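Local coordinates for protein AgaA (Rhizobium radiobacter, PDB 6HLX) that binds the opine agropinic acid in the periplasm as the solute-binding component of an ABC transporter that imports it into the bacterium, at residues Ser197-Arg202 and Gln331-Gln336; Phe6-Glu11 and Ile213-Pro218; Arg325-Ser330 and Ala361-Lys366. All coordinates share one frame; numbering follows the deposited sequence. Where two conformers were deposited one is given.

Interaction 1: Ser197-Arg202 and Gln331-Gln336; sequences SDENTR and QYSFQQ. With G9Z (agropinic acid), chain E.
The polar core of this contact is the carboxylate of E199. Its CG occupies the crowded position between backbone N and carbonyl carbon (chi1 60°), and the chain runs extended from there to the start of the opposite helix, whose N-cap residue is Y332. OE2 accepts from S333 N at 2.9 Å in a nearly straight bond (173° at the hydrogen), the N-H reaching it from above the carboxylate plane. A negative group at a helix N-terminus is probably favoured by the helix dipole.

Two waters extend this grip. One accepts from E199 N and lies 2.8 Å from both E199 OE2 and Q331 O; the other donates to E199 OE1 and accepts from F334 N at 3.0 Å, so the second N-H of the helix is also tied to the carboxylate, though indirectly.

Helix 199-207 and helix 333-347 lie on the two lobes expected of the solute-binding fold and meet here beside the ligand cleft. Helix 199-207 has its own N-cap, D198, whose OD1 takes T201 N on its anti lone pair.

S197 adds a further contact: its side chain lies beside that of Q331.

Y332, F334 and Q335 meet agropinic acid. The Y332 ring lays one face under the lactam, with ligand CB 3.6 Å above the ring plane near its centre, and its hydroxyl is hydrogen-bonded to S9. F334 presents its edge to the ligand carboxylate, and Q335 NE2 donates to ligand OXT at 3.0 Å.

Interaction 2: Phe6-Glu11 and Ile213-Pro218; sequences FGLSGE and IIDYVP. With G9Z (agropinic acid), chain E.
Two backbone hydrogen bonds join the strands in parallel, with F6 opposite I213 and G7 opposite I214. G7 N donates to I213 O at 2.7 Å, in the carbonyl plane and close to straight (169°), while the longer return bond, D215 N to G7 O at 3.2 Å, runs nearly along the C=O axis. The CA-H groups of F6 and I214 lean on the same two carbonyl oxygens. G7 has no side chain, and I214 CG2 comes up close to its CA.

Apolar contact is concentrated on the sheet face that carries F6 and I213. With CG anti to the backbone N, the F6 ring swings toward I213, whose CG2 sits over one ring face in a CH-pi contact, 4.0 Å from the centroid and displaced toward the rim. The edge of the same ring faces D215 OD2.

Polar side chains dominate at D215 and S9. D215 CG takes the crowded position between backbone N and carbonyl carbon (chi1 66°), which places OD1 2.9 Å from S9 N. A water donates to D215 OD2 at 2.6 Å and also bonds S9 OG, whose other partner is Y332. R202 holds the carbonyls of both D215 and Y216.

Y216 adopts a left-handed backbone conformation (phi 46°). S9 OG lies 3.4 Å from Y216 CD1, and the far end of the ring meets agropinic acid edge-on: Y216 OH donates to ligand carboxylate O at 2.7 Å, with T23 as a further partner. Such a site, formed by loops at the C-terminal ends of adjacent parallel strands in a lobe's central sheet, is typical of periplasmic binding proteins.

Interaction 3: Arg325-Ser330 and Ala361-Lys366; sequences RLLATS and ASRMAK. With G9Z (agropinic acid), chain E.
This is a buried strand-to-helix contact within one lobe, in a beta-alpha-beta crossover: helix 360-369 links the parallel strands 351-356 and 374-379 and passes over the strand between them, 322-327, whose last residue is L327. The packing is mainly apolar. L327 extends toward the helix with CG anti to the backbone N (chi1 174°), and its branched end fits between two residues one helical turn apart: CG lies 4.0 Å from R363 CG, and CD2 lies 3.9 Å from K366 CB. Just past the strand, A328 O rests 3.3 Å from R363 CG, and T329 CB approaches R363 CB more loosely. The aliphatic part of R363 is thus lodged against the strand end, while its head belongs to the ligand pocket. A bend at chi2 (-83°) followed by an extended chain carries the guanidinium to the sugar-derived tail of agropinic acid, and T375 gives NH1 a second partner beside the ligand. M364 SD and ligand OAT both lie at the guanidinium edge, near its plane. NH1 donates to ligand OAS at 2.9 Å, and NH2 to OAT at 2.9 Å in a straighter bond (165° at the hydrogen).

Interaction 1 is a surface contact between lobes, whereas interactions 2 and 3 are buried, each within a single lobe. Their chemistry follows their place: a charged side chain and waters at the lobe boundary, backbone sheet bonding with a polar end bridged by a water in interaction 2, and aliphatic packing in interaction 3. Interactions 1 and 2 touch through side chains from both segments of interaction 1; helix 199-207 leads into strand 213-214. Interactions 1 and 3 share the chain running from strand 322-327 into helix 333-347, where Q335 packs on T329. Interactions 2 and 3 do not touch, yet they address opposite ends of agropinic acid, its carboxylate and its polyol tail.

Interaction 1: Ser197-Arg202 and Gln331-Gln336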
loop_
_atom_site.group_PDB
_atom_site.type_symbol
_atom_site.label_atom_id
_atom_site.label_comp_id
_atom_site.label_asym_id
_atom_site.label_seq_id
_atom_site.Cartn_x
_atom_site.Cartn_y
_atom_site.Cartn_z
ATOM N N SER A 197 10.945 15.105 -5.208
ATOM C CA SER A 197 10.565 14.200 -6.289
ATOM C C SER A 197 11.752 13.622 -7.069
ATOM O O SER A 197 11.634 12.532 -7.631
ATOM C CB SER A 197 9.564 14.876 -7.216
ATOM O OG SER A 197 8.452 15.226 -6.408
ATOM N N ASP A 198 12.889 14.340 -7.113
ATOM C CA ASP A 198 14.076 13.819 -7.793
ATOM C C ASP A 198 14.852 13.056 -6.680
ATOM O O ASP A 198 15.268 13.685 -5.698
ATOM C CB ASP A 198 14.917 14.964 -8.390
ATOM C CG ASP A 198 16.252 14.478 -8.927
ATOM O OD1 ASP A 198 17.121 14.112 -8.108
ATOM O OD2 ASP A 198 16.419 14.437 -10.162
ATOM N N GLU A 199 15.050 11.727 -6.835
ATOM C CA GLU A 199 15.666 10.923 -5.759
ATOM C C GLU A 199 17.111 11.308 -5.446
ATOM O O GLU A 199 17.544 11.168 -4.289
ATOM C CB GLU A 199 15.521 9.409 -6.010
ATOM C CG GLU A 199 16.162 8.918 -7.293
ATOM C CD GLU A 199 15.522 7.634 -7.793
ATOM O OE1 GLU A 199 16.235 6.606 -7.824
ATOM O OE2 GLU A 199 14.311 7.646 -8.124
ATOM N N ASN A 200 17.834 11.854 -6.432
ATOM C CA ASN A 200 19.207 12.325 -6.187
ATOM C C ASN A 200 19.189 13.557 -5.292
ATOM O O ASN A 200 19.992 13.634 -4.345
ATOM C CB ASN A 200 19.977 12.555 -7.484
ATOM C CG ASN A 200 20.151 11.253 -8.221
ATOM O OD1 ASN A 200 20.660 10.274 -7.674
ATOM N ND2 ASN A 200 19.667 11.177 -9.450
ATOM N N THR A 201 18.226 14.493 -5.522
ATOM C CA THR A 201 18.105 15.650 -4.623
ATOM C C THR A 201 17.702 15.167 -3.209
ATOM O O THR A 201 18.153 15.748 -2.212
ATOM C CB THR A 201 17.099 16.714 -5.123
ATOM O OG1 THR A 201 15.763 16.225 -4.985
ATOM C CG2 THR A 201 17.383 17.166 -6.541
ATOM N N ARG A 202 16.860 14.111 -3.135
ATOM C CA ARG A 202 16.428 13.584 -1.845
ATOM C C ARG A 202 17.616 13.027 -1.037
ATOM O O ARG A 202 17.764 13.364 0.142
ATOM C CB ARG A 202 15.330 12.534 -2.034
ATOM C CG ARG A 202 14.679 12.141 -0.727
ATOM C CD ARG A 202 13.366 11.406 -0.942
ATOM N NE ARG A 202 13.505 10.095 -1.601
ATOM C CZ ARG A 202 13.230 9.846 -2.878
ATOM N NH1 ARG A 202 12.876 10.839 -3.699
ATOM N NH2 ARG A 202 13.338 8.609 -3.359
ATOM N N GLN A 331 9.055 9.266 -12.023
ATOM C CA GLN A 331 9.345 9.838 -10.694
ATOM C C GLN A 331 10.208 8.919 -9.809
ATOM O O GLN A 331 10.906 9.397 -8.903
ATOM C CB GLN A 331 8.041 10.206 -9.980
ATOM C CG GLN A 331 8.311 11.014 -8.669
ATOM C CD GLN A 331 7.143 11.796 -8.128
ATOM O OE1 GLN A 331 7.080 12.106 -6.916
ATOM N NE2 GLN A 331 6.210 12.179 -8.994
ATOM N N TYR A 332 10.105 7.601 -10.038
ATOM C CA TYR A 332 10.862 6.603 -9.287
ATOM C C TYR A 332 11.721 5.897 -10.311
ATOM O O TYR A 332 11.190 5.217 -11.196
ATOM C CB TYR A 332 9.889 5.632 -8.584
ATOM C CG TYR A 332 9.071 6.339 -7.526
ATOM C CD1 TYR A 332 7.919 7.051 -7.866
ATOM C CD2 TYR A 332 9.481 6.353 -6.191
ATOM C CE1 TYR A 332 7.192 7.751 -6.905
ATOM C CE2 TYR A 332 8.764 7.057 -5.222
ATOM C CZ TYR A 332 7.637 7.775 -5.589
ATOM O OH TYR A 332 6.917 8.443 -4.639
ATOM N N SER A 333 13.030 6.114 -10.256
ATOM C CA SER A 333 13.924 5.501 -11.245
ATOM C C SER A 333 13.720 3.998 -11.352
ATOM O O SER A 333 13.762 3.462 -12.470
ATOM C CB SER A 333 15.381 5.808 -10.941
ATOM O OG SER A 333 15.596 7.191 -11.160
ATOM N N PHE A 334 13.464 3.309 -10.218
ATOM C CA PHE A 334 13.270 1.842 -10.342
ATOM C C PHE A 334 12.040 1.483 -11.181
ATOM O O PHE A 334 12.046 0.452 -11.836
ATOM C CB PHE A 334 13.259 1.149 -8.975
ATOM C CG PHE A 334 12.061 1.462 -8.104
ATOM C CD1 PHE A 334 10.880 0.736 -8.232
ATOM C CD2 PHE A 334 12.115 2.483 -7.151
ATOM C CE1 PHE A 334 9.764 1.039 -7.438
ATOM C CE2 PHE A 334 11.004 2.770 -6.345
ATOM C CZ PHE A 334 9.843 2.041 -6.488
ATOM N N GLN A 335 10.985 2.314 -11.150
ATOM C CA GLN A 335 9.770 2.057 -11.938
ATOM C C GLN A 335 10.077 2.264 -13.427
ATOM O O GLN A 335 9.759 1.407 -14.276
ATOM C CB GLN A 335 8.655 3.009 -11.494
ATOM C CG GLN A 335 8.047 2.683 -10.132
ATOM C CD GLN A 335 6.623 2.196 -10.258
ATOM O OE1 GLN A 335 5.982 2.288 -11.308
ATOM N NE2 GLN A 335 6.099 1.676 -9.168
ATOM N N GLN A 336 10.748 3.400 -13.745
ATOM C CA GLN A 336 11.134 3.656 -15.138
ATOM C C GLN A 336 12.050 2.546 -15.672
ATOM O O GLN A 336 11.819 2.039 -16.770
ATOM C CB GLN A 336 11.838 5.009 -15.261
ATOM C CG GLN A 336 12.469 5.192 -16.651
ATOM C CD GLN A 336 12.916 6.602 -16.853
ATOM O OE1 GLN A 336 12.139 7.525 -16.709
ATOM N NE2 GLN A 336 14.172 6.789 -17.198
HETATM O OAM G9Z E . 3.409 5.213 -3.753
HETATM C CAB G9Z E . 4.228 4.657 -4.499
HETATM C CAC G9Z E . 5.239 5.362 -5.183
HETATM C CB G9Z E . 6.047 4.292 -5.980
HETATM C CA G9Z E . 5.267 2.999 -5.808
HETATM C C G9Z E . 6.120 1.937 -5.366
HETATM O O G9Z E . 6.352 1.819 -4.131
HETATM N N G9Z E . 4.176 3.357 -4.844
HETATM C CAG G9Z E . 3.210 2.357 -4.246
HETATM C CAH G9Z E . 2.088 2.043 -5.237
HETATM O OAP G9Z E . 2.697 1.415 -6.365
HETATM C CAI G9Z E . 1.018 1.119 -4.646
HETATM O OAQ G9Z E . 0.716 1.552 -3.295
HETATM C CAJ G9Z E . -0.317 1.185 -5.461
HETATM O OAR G9Z E . -1.289 0.307 -4.863
HETATM C CAK G9Z E . -0.210 0.913 -6.981
HETATM O OAT G9Z E . -1.445 1.287 -7.624
HETATM C CAL G9Z E . 0.179 -0.539 -7.299
HETATM O OAS G9Z E . 0.393 -0.692 -8.719
HETATM O OXT G9Z E . 6.630 1.187 -6.242
HETATM O O HOH W 1 13.519 10.248 -8.667
HETATM O O HOH W 2 14.755 4.386 -7.736
#

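Interaction 2: Phe6-Glu11 and Ile213-Pro218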
loop_
_atom_site.group_PDB
_atom_site.type_symbol
_atom_site.label_atom_id
_atom_site.label_comp_id
_atom_site.label_asym_id
_atom_site.label_seq_id
_atom_site.Cartn_x
_atom_site.Cartn_y
_atom_site.Cartn_z
ATOM N N PHE A 6 11.409 15.673 7.312
ATOM C CA PHE A 6 11.262 14.347 6.704
ATOM C C PHE A 6 11.151 14.526 5.185
ATOM O O PHE A 6 10.197 15.134 4.701
ATOM C CB PHE A 6 9.984 13.719 7.261
ATOM C CG PHE A 6 9.776 12.232 7.049
ATOM C CD1 PHE A 6 9.636 11.701 5.765
ATOM C CD2 PHE A 6 9.666 11.370 8.136
ATOM C CE1 PHE A 6 9.401 10.327 5.580
ATOM C CE2 PHE A 6 9.399 10.007 7.950
ATOM C CZ PHE A 6 9.280 9.493 6.680
ATOM N N GLY A 7 12.127 14.004 4.464
ATOM C CA GLY A 7 12.162 14.109 3.018
ATOM C C GLY A 7 11.334 13.016 2.378
ATOM O O GLY A 7 11.747 11.852 2.358
ATOM N N LEU A 8 10.155 13.381 1.853
ATOM C CA LEU A 8 9.273 12.432 1.158
ATOM C C LEU A 8 9.661 12.317 -0.331
ATOM O O LEU A 8 10.112 13.294 -0.940
ATOM C CB LEU A 8 7.801 12.896 1.215
ATOM C CG LEU A 8 7.048 12.889 2.532
ATOM C CD1 LEU A 8 5.680 13.555 2.321
ATOM C CD2 LEU A 8 6.898 11.461 3.092
ATOM N N SER A 9 9.360 11.144 -0.943
ATOM C CA SER A 9 9.661 10.895 -2.355
ATOM C C SER A 9 8.719 11.612 -3.318
ATOM O O SER A 9 8.906 11.511 -4.534
ATOM C CB SER A 9 9.681 9.393 -2.647
ATOM O OG SER A 9 8.387 8.857 -2.454
ATOM N N GLY A 10 7.726 12.322 -2.776
ATOM C CA GLY A 10 6.808 13.098 -3.599
ATOM C C GLY A 10 5.827 13.913 -2.792
ATOM O O GLY A 10 5.669 13.702 -1.588
ATOM N N GLU A 11 5.097 14.770 -3.492
ATOM C CA GLU A 11 4.046 15.559 -2.883
ATOM C C GLU A 11 2.738 14.760 -2.956
ATOM O O GLU A 11 2.357 14.322 -4.044
ATOM C CB GLU A 11 3.904 16.899 -3.627
ATOM C CG GLU A 11 2.745 17.754 -3.150
ATOM C CD GLU A 11 2.792 19.204 -3.612
ATOM O OE1 GLU A 11 2.219 20.067 -2.910
ATOM O OE2 GLU A 11 3.401 19.484 -4.671
ATOM N N ILE A 213 15.330 12.614 7.973
ATOM C CA ILE A 213 14.900 11.286 7.509
ATOM C C ILE A 213 14.531 11.396 6.042
ATOM O O ILE A 213 13.994 12.419 5.641
ATOM C CB ILE A 213 13.644 10.771 8.313
ATOM C CG1 ILE A 213 13.898 10.723 9.834
ATOM C CG2 ILE A 213 13.127 9.367 7.790
ATOM C CD1 ILE A 213 12.692 10.141 10.636
ATOM N N ILE A 214 14.788 10.340 5.259
ATOM C CA ILE A 214 14.295 10.255 3.884
ATOM C C ILE A 214 13.659 8.905 3.652
ATOM O O ILE A 214 14.110 7.908 4.227
ATOM C CB ILE A 214 15.330 10.583 2.768
ATOM C CG1 ILE A 214 16.550 9.584 2.768
ATOM C CG2 ILE A 214 15.765 12.058 2.819
ATOM C CD1 ILE A 214 17.384 9.584 1.446
ATOM N N ASP A 215 12.664 8.846 2.772
ATOM C CA ASP A 215 12.100 7.533 2.401
ATOM C C ASP A 215 12.540 7.139 0.983
ATOM O O ASP A 215 13.240 7.909 0.314
ATOM C CB ASP A 215 10.576 7.476 2.596
ATOM C CG ASP A 215 9.734 8.359 1.727
ATOM O OD1 ASP A 215 10.286 8.976 0.784
ATOM O OD2 ASP A 215 8.506 8.403 1.950
ATOM N N TYR A 216 12.169 5.918 0.530
ATOM C CA TYR A 216 12.532 5.410 -0.791
ATOM C C TYR A 216 14.021 5.635 -1.116
ATOM O O TYR A 216 14.361 6.271 -2.107
ATOM C CB TYR A 216 11.621 6.015 -1.866
ATOM C CG TYR A 216 10.259 5.368 -1.929
ATOM C CD1 TYR A 216 9.203 5.845 -1.157
ATOM C CD2 TYR A 216 9.990 4.349 -2.841
ATOM C CE1 TYR A 216 7.931 5.275 -1.229
ATOM C CE2 TYR A 216 8.715 3.777 -2.933
ATOM C CZ TYR A 216 7.688 4.241 -2.122
ATOM O OH TYR A 216 6.413 3.705 -2.228
ATOM N N VAL A 217 14.914 5.153 -0.239
ATOM C CA VAL A 217 16.347 5.308 -0.494
ATOM C C VAL A 217 16.653 4.509 -1.761
ATOM O O VAL A 217 16.346 3.306 -1.797
ATOM C CB VAL A 217 17.196 4.781 0.691
ATOM C CG1 VAL A 217 18.683 4.800 0.347
ATOM C CG2 VAL A 217 16.901 5.580 1.963
ATOM N N PRO A 218 17.228 5.131 -2.805
ATOM C CA PRO A 218 17.528 4.359 -4.033
ATOM C C PRO A 218 18.565 3.274 -3.770
ATOM O O PRO A 218 19.479 3.477 -2.967
ATOM C CB PRO A 218 18.068 5.412 -5.003
ATOM C CG PRO A 218 17.593 6.733 -4.445
ATOM C CD PRO A 218 17.617 6.545 -2.954
HETATM O OAM G9Z E . 3.409 5.213 -3.753
HETATM C CAB G9Z E . 4.228 4.657 -4.499
HETATM C CAC G9Z E . 5.239 5.362 -5.183
HETATM C CB G9Z E . 6.047 4.292 -5.980
HETATM C CA G9Z E . 5.267 2.999 -5.808
HETATM C C G9Z E . 6.120 1.937 -5.366
HETATM O O G9Z E . 6.352 1.819 -4.131
HETATM N N G9Z E . 4.176 3.357 -4.844
HETATM C CAG G9Z E . 3.210 2.357 -4.246
HETATM C CAH G9Z E . 2.088 2.043 -5.237
HETATM O OAP G9Z E . 2.697 1.415 -6.365
HETATM C CAI G9Z E . 1.018 1.119 -4.646
HETATM O OAQ G9Z E . 0.716 1.552 -3.295
HETATM C CAJ G9Z E . -0.317 1.185 -5.461
HETATM O OAR G9Z E . -1.289 0.307 -4.863
HETATM C CAK G9Z E . -0.210 0.913 -6.981
HETATM O OAT G9Z E . -1.445 1.287 -7.624
HETATM C CAL G9Z E . 0.179 -0.539 -7.299
HETATM O OAS G9Z E . 0.393 -0.692 -8.719
HETATM O OXT G9Z E . 6.630 1.187 -6.242
HETATM O O HOH W 3 7.012 8.507 -0.214
#

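Interaction 3: Arg325-Ser330 and Ala361-Lys366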
loop_
_atom_site.group_PDB
_atom_site.type_symbol
_atom_site.label_atom_id
_atom_site.label_comp_id
_atom_site.label_asym_id
_atom_site.label_seq_id
_atom_site.Cartn_x
_atom_site.Cartn_y
_atom_site.Cartn_z
ATOM N N ARG A 325 0.712 -0.523 -24.738
ATOM C CA ARG A 325 1.329 0.550 -23.978
ATOM C C ARG A 325 1.476 0.117 -22.530
ATOM O O ARG A 325 0.535 -0.438 -21.965
ATOM C CB ARG A 325 0.489 1.831 -24.048
ATOM C CG ARG A 325 0.281 2.358 -25.480
ATOM C CD ARG A 325 -0.121 3.823 -25.478
ATOM N NE ARG A 325 0.999 4.695 -25.111
ATOM C CZ ARG A 325 1.849 5.241 -25.977
ATOM N NH1 ARG A 325 1.722 5.015 -27.280
ATOM N NH2 ARG A 325 2.835 6.018 -25.546
ATOM N N LEU A 326 2.647 0.379 -21.931
ATOM C CA LEU A 326 2.918 0.075 -20.516
ATOM C C LEU A 326 2.979 1.363 -19.719
ATOM O O LEU A 326 3.808 2.239 -20.005
ATOM C CB LEU A 326 4.242 -0.684 -20.368
ATOM C CG LEU A 326 4.778 -1.009 -18.949
ATOM C CD1 LEU A 326 3.797 -1.897 -18.175
ATOM C CD2 LEU A 326 6.122 -1.706 -19.051
ATOM N N LEU A 327 2.126 1.446 -18.697
ATOM C CA LEU A 327 2.104 2.609 -17.803
ATOM C C LEU A 327 3.051 2.393 -16.635
ATOM O O LEU A 327 2.943 1.398 -15.905
ATOM C CB LEU A 327 0.679 2.868 -17.278
ATOM C CG LEU A 327 0.515 3.974 -16.224
ATOM C CD1 LEU A 327 0.906 5.367 -16.783
ATOM C CD2 LEU A 327 -0.889 3.965 -15.632
ATOM N N ALA A 328 3.925 3.363 -16.397
ATOM C CA ALA A 328 4.769 3.339 -15.203
ATOM C C ALA A 328 4.966 4.810 -14.805
ATOM O O ALA A 328 4.011 5.587 -14.925
ATOM C CB ALA A 328 6.099 2.616 -15.478
ATOM N N THR A 329 6.145 5.194 -14.318
ATOM C CA THR A 329 6.410 6.592 -13.922
ATOM C C THR A 329 7.882 6.883 -14.102
ATOM O O THR A 329 8.707 5.971 -13.968
ATOM C CB THR A 329 5.965 6.852 -12.452
ATOM O OG1 THR A 329 6.150 8.243 -12.101
ATOM C CG2 THR A 329 6.712 5.958 -11.419
ATOM N N SER A 330 8.224 8.160 -14.334
ATOM C CA SER A 330 9.626 8.558 -14.364
ATOM C C SER A 330 10.016 9.113 -12.959
ATOM O O SER A 330 11.172 9.440 -12.749
ATOM C CB SER A 330 9.828 9.650 -15.402
ATOM O OG SER A 330 8.827 10.616 -15.134
ATOM N N ALA A 361 1.663 11.212 -9.394
ATOM C CA ALA A 361 0.238 11.560 -9.256
ATOM C C ALA A 361 -0.539 11.294 -10.567
ATOM O O ALA A 361 -1.668 10.778 -10.518
ATOM C CB ALA A 361 0.089 13.015 -8.830
ATOM N N SER A 362 0.086 11.587 -11.734
ATOM C CA SER A 362 -0.586 11.328 -13.016
ATOM C C SER A 362 -0.730 9.829 -13.250
ATOM O O SER A 362 -1.787 9.400 -13.687
ATOM C CB SER A 362 0.160 11.979 -14.176
ATOM O OG SER A 362 0.200 13.381 -13.939
ATOM N N ARG A 363 0.318 9.032 -12.919
ATOM C CA ARG A 363 0.228 7.564 -13.062
ATOM C C ARG A 363 -0.937 7.047 -12.169
ATOM O O ARG A 363 -1.748 6.240 -12.624
ATOM C CB ARG A 363 1.582 6.911 -12.637
ATOM C CG ARG A 363 1.611 5.369 -12.675
ATOM C CD ARG A 363 1.029 4.730 -11.414
ATOM N NE ARG A 363 1.073 3.276 -11.518
ATOM C CZ ARG A 363 0.445 2.421 -10.716
ATOM N NH1 ARG A 363 0.534 1.116 -10.930
ATOM N NH2 ARG A 363 -0.267 2.865 -9.686
ATOM N N MET A 364 -1.002 7.490 -10.903
ATOM C CA MET A 364 -2.043 7.037 -9.957
ATOM C C MET A 364 -3.442 7.399 -10.423
ATOM O O MET A 364 -4.350 6.585 -10.236
ATOM C CB MET A 364 -1.844 7.632 -8.540
ATOM C CG MET A 364 -1.051 6.797 -7.610
ATOM S SD MET A 364 -1.452 5.023 -7.549
ATOM C CE MET A 364 -2.457 4.880 -6.176
ATOM N N ALA A 365 -3.641 8.619 -10.998
ATOM C CA ALA A 365 -4.961 9.028 -11.497
ATOM C C ALA A 365 -5.384 8.060 -12.605
ATOM O O ALA A 365 -6.535 7.636 -12.629
ATOM C CB ALA A 365 -4.922 10.448 -12.040
ATOM N N LYS A 366 -4.447 7.693 -13.509
ATOM C CA LYS A 366 -4.778 6.743 -14.579
ATOM C C LYS A 366 -5.033 5.341 -14.005
ATOM O O LYS A 366 -5.984 4.678 -14.423
ATOM C CB LYS A 366 -3.674 6.678 -15.634
ATOM C CG LYS A 366 -3.526 7.948 -16.466
ATOM C CD LYS A 366 -2.442 7.765 -17.525
ATOM C CE LYS A 366 -2.823 8.382 -18.847
ATOM N NZ LYS A 366 -1.852 8.023 -19.916
HETATM O OAM G9Z E . 3.409 5.213 -3.753
HETATM C CAB G9Z E . 4.228 4.657 -4.499
HETATM C CAC G9Z E . 5.239 5.362 -5.183
HETATM C CB G9Z E . 6.047 4.292 -5.980
HETATM C CA G9Z E . 5.267 2.999 -5.808
HETATM C C G9Z E . 6.120 1.937 -5.366
HETATM O O G9Z E . 6.352 1.819 -4.131
HETATM N N G9Z E . 4.176 3.357 -4.844
HETATM C CAG G9Z E . 3.210 2.357 -4.246
HETATM C CAH G9Z E . 2.088 2.043 -5.237
HETATM O OAP G9Z E . 2.697 1.415 -6.365
HETATM C CAI G9Z E . 1.018 1.119 -4.646
HETATM O OAQ G9Z E . 0.716 1.552 -3.295
HETATM C CAJ G9Z E . -0.317 1.185 -5.461
HETATM O OAR G9Z E . -1.289 0.307 -4.863
HETATM C CAK G9Z E . -0.210 0.913 -6.981
HETATM O OAT G9Z E . -1.445 1.287 -7.624
HETATM C CAL G9Z E . 0.179 -0.539 -7.299
HETATM O OAS G9Z E . 0.393 -0.692 -8.719
HETATM O OXT G9Z E . 6.630 1.187 -6.242
#